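Local coordinates for L0028 (Mitochondria associated protein) (Escherichia coli, PDB 3GCG) that probably acts as a type III secreted effector that switches on host Rho-family GTPases such as Cdc42 by promoting guanine nucleotide exchange, at residues Phe16-Gly21 with Lys108-Lys113. Sequence-based numbering, arbitrary orientation.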
loop_
_atom_site.group_PDB
_atom_site.type_symbol
_atom_site.label_atom_id
_atom_site.label_comp_id
_atom_site.label_asym_id
_atom_site.label_seq_id
_atom_site.Cartn_x
_atom_site.Cartn_y
_atom_site.Cartn_z
ATOM N N PHE B 16 2.710 8.937 -25.676
ATOM C CA PHE B 16 1.221 9.097 -25.646
ATOM C C PHE B 16 0.856 10.443 -25.027
ATOM O O PHE B 16 1.687 11.081 -24.374
ATOM C CB PHE B 16 0.576 7.958 -24.840
ATOM C CG PHE B 16 0.862 8.018 -23.363
ATOM C CD1 PHE B 16 0.038 8.750 -22.509
ATOM C CD2 PHE B 16 1.986 7.393 -22.833
ATOM C CE1 PHE B 16 0.335 8.860 -21.152
ATOM C CE2 PHE B 16 2.292 7.499 -21.478
ATOM C CZ PHE B 16 1.465 8.234 -20.637
ATOM N N VAL B 17 -0.387 10.869 -25.234
ATOM C CA VAL B 17 -0.855 12.143 -24.695
ATOM C C VAL B 17 -2.124 11.951 -23.882
ATOM O O VAL B 17 -2.993 11.158 -24.240
ATOM C CB VAL B 17 -1.142 13.170 -25.823
ATOM C CG1 VAL B 17 -1.676 14.464 -25.230
ATOM C CG2 VAL B 17 0.128 13.440 -26.607
ATOM N N ILE B 18 -2.230 12.686 -22.783
ATOM C CA ILE B 18 -3.399 12.585 -21.940
ATOM C C ILE B 18 -3.696 13.964 -21.374
ATOM O O ILE B 18 -2.783 14.755 -21.160
ATOM C CB ILE B 18 -3.155 11.553 -20.809
ATOM C CG1 ILE B 18 -4.492 11.114 -20.206
ATOM C CG2 ILE B 18 -2.236 12.138 -19.753
ATOM C CD1 ILE B 18 -4.383 9.909 -19.300
ATOM N N ASN B 19 -4.973 14.259 -21.159
ATOM C CA ASN B 19 -5.391 15.554 -20.624
ATOM C C ASN B 19 -5.362 15.524 -19.095
ATOM O O ASN B 19 -6.359 15.189 -18.450
ATOM C CB ASN B 19 -6.810 15.879 -21.106
ATOM C CG ASN B 19 -7.266 17.260 -20.692
ATOM O OD1 ASN B 19 -6.901 17.744 -19.628
ATOM N ND2 ASN B 19 -8.087 17.897 -21.528
ATOM N N HIS B 20 -4.215 15.878 -18.522
ATOM C CA HIS B 20 -4.035 15.893 -17.070
ATOM C C HIS B 20 -5.121 16.698 -16.368
ATOM O O HIS B 20 -5.508 16.390 -15.235
ATOM C CB HIS B 20 -2.658 16.460 -16.745
ATOM C CG HIS B 20 -1.546 15.729 -17.424
ATOM N ND1 HIS B 20 -1.049 14.533 -16.954
ATOM C CD2 HIS B 20 -0.891 15.980 -18.581
ATOM C CE1 HIS B 20 -0.139 14.076 -17.795
ATOM N NE2 HIS B 20 -0.025 14.935 -18.792
ATOM N N GLY B 21 -5.618 17.726 -17.050
ATOM C CA GLY B 21 -6.675 18.546 -16.489
ATOM C C GLY B 21 -7.966 17.770 -16.302
ATOM O O GLY B 21 -8.628 17.912 -15.273
ATOM N N LYS B 108 -11.110 4.853 -15.937
ATOM C CA LYS B 108 -11.407 4.460 -17.323
ATOM C C LYS B 108 -10.547 5.169 -18.360
ATOM O O LYS B 108 -9.871 4.529 -19.171
ATOM C CB LYS B 108 -12.868 4.753 -17.664
ATOM C CG LYS B 108 -13.891 4.173 -16.723
ATOM C CD LYS B 108 -15.279 4.696 -17.078
ATOM C CE LYS B 108 -16.296 4.347 -16.004
ATOM N NZ LYS B 108 -17.644 4.911 -16.307
ATOM N N TYR B 109 -10.602 6.496 -18.342
ATOM C CA TYR B 109 -9.848 7.315 -19.283
ATOM C C TYR B 109 -8.368 6.939 -19.282
ATOM O O TYR B 109 -7.764 6.731 -20.336
ATOM C CB TYR B 109 -10.034 8.797 -18.931
ATOM C CG TYR B 109 -9.233 9.762 -19.782
ATOM C CD1 TYR B 109 -9.244 9.677 -21.173
ATOM C CD2 TYR B 109 -8.488 10.785 -19.189
ATOM C CE1 TYR B 109 -8.530 10.591 -21.962
ATOM C CE2 TYR B 109 -7.773 11.704 -19.962
ATOM C CZ TYR B 109 -7.799 11.599 -21.345
ATOM O OH TYR B 109 -7.085 12.492 -22.102
ATOM N N PHE B 110 -7.787 6.853 -18.090
ATOM C CA PHE B 110 -6.385 6.489 -17.948
ATOM C C PHE B 110 -6.075 5.099 -18.504
ATOM O O PHE B 110 -5.089 4.908 -19.213
ATOM C CB PHE B 110 -5.972 6.509 -16.482
ATOM C CG PHE B 110 -4.567 6.022 -16.256
ATOM C CD1 PHE B 110 -3.480 6.848 -16.535
ATOM C CD2 PHE B 110 -4.332 4.721 -15.801
ATOM C CE1 PHE B 110 -2.178 6.385 -16.365
ATOM C CE2 PHE B 110 -3.039 4.252 -15.627
ATOM C CZ PHE B 110 -1.958 5.083 -15.910
ATOM N N ASN B 111 -6.911 4.121 -18.174
ATOM C CA ASN B 111 -6.672 2.760 -18.645
ATOM C C ASN B 111 -6.875 2.582 -20.144
ATOM O O ASN B 111 -6.279 1.689 -20.754
ATOM C CB ASN B 111 -7.525 1.774 -17.844
ATOM C CG ASN B 111 -6.878 1.416 -16.511
ATOM O OD1 ASN B 111 -5.826 0.780 -16.475
ATOM N ND2 ASN B 111 -7.493 1.837 -15.415
ATOM N N GLN B 112 -7.705 3.440 -20.737
ATOM C CA GLN B 112 -7.936 3.401 -22.176
ATOM C C GLN B 112 -6.588 3.765 -22.806
ATOM O O GLN B 112 -6.189 3.199 -23.828
ATOM C CB GLN B 112 -9.028 4.416 -22.554
ATOM C CG GLN B 112 -9.282 4.619 -24.054
ATOM C CD GLN B 112 -9.462 3.321 -24.835
ATOM O OE1 GLN B 112 -9.896 2.306 -24.297
ATOM N NE2 GLN B 112 -9.139 3.362 -26.121
ATOM N N LYS B 113 -5.876 4.693 -22.169
ATOM C CA LYS B 113 -4.559 5.114 -22.644
ATOM C C LYS B 113 -3.538 3.995 -22.412
ATOM O O LYS B 113 -2.603 3.819 -23.196
ATOM C CB LYS B 113 -4.105 6.385 -21.913
ATOM C CG LYS B 113 -4.924 7.629 -22.233
ATOM C CD LYS B 113 -4.703 8.108 -23.660
ATOM C CE LYS B 113 -5.545 9.335 -23.956
ATOM N NZ LYS B 113 -5.323 9.840 -25.334
HETATM O O HOH W 1 -2.524 9.612 -26.688
#
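Val17 presents its carbonyl O to the ammonium of Lys113, with NZ 2.9 Å from that oxygen and almost on the line of the carbonyl (C=O...N angle 167°). A bend at chi2 (-69°) brings the lysine CD to 3.5 Å from Val17 O, the chain beyond extended. One water accepts from both the backbone N of Val17 and Lys113 NZ, adding a second link between the extended lead-in and helix 108-118. Ile18 comes next: its CG1 lies 3.3 Å from CE2 of Tyr109, the two side chains lying head to foot, while its CD1 sits 3.8 Å from Lys113 CG and 4.2 Å from Phe110 CD1. In the all-helical fold of this IpaB/EvcA family member, the first modelled residues run roughly antiparallel to helix 108-118 before helix 20-32 begins; Leu23 of the latter touches both Ile18 and Tyr109. At Asn19 the backbone N-H points to Tyr109 OH, 2.9 Å from N, nearly straight at 168° and in the plane of the ring. A phenylalanine in place of Tyr109 would probably leave that N-H without its hydroxyl acceptor. Asn19 is also the N-cap of helix 20-32, its OD1 accepting from Lys22 N.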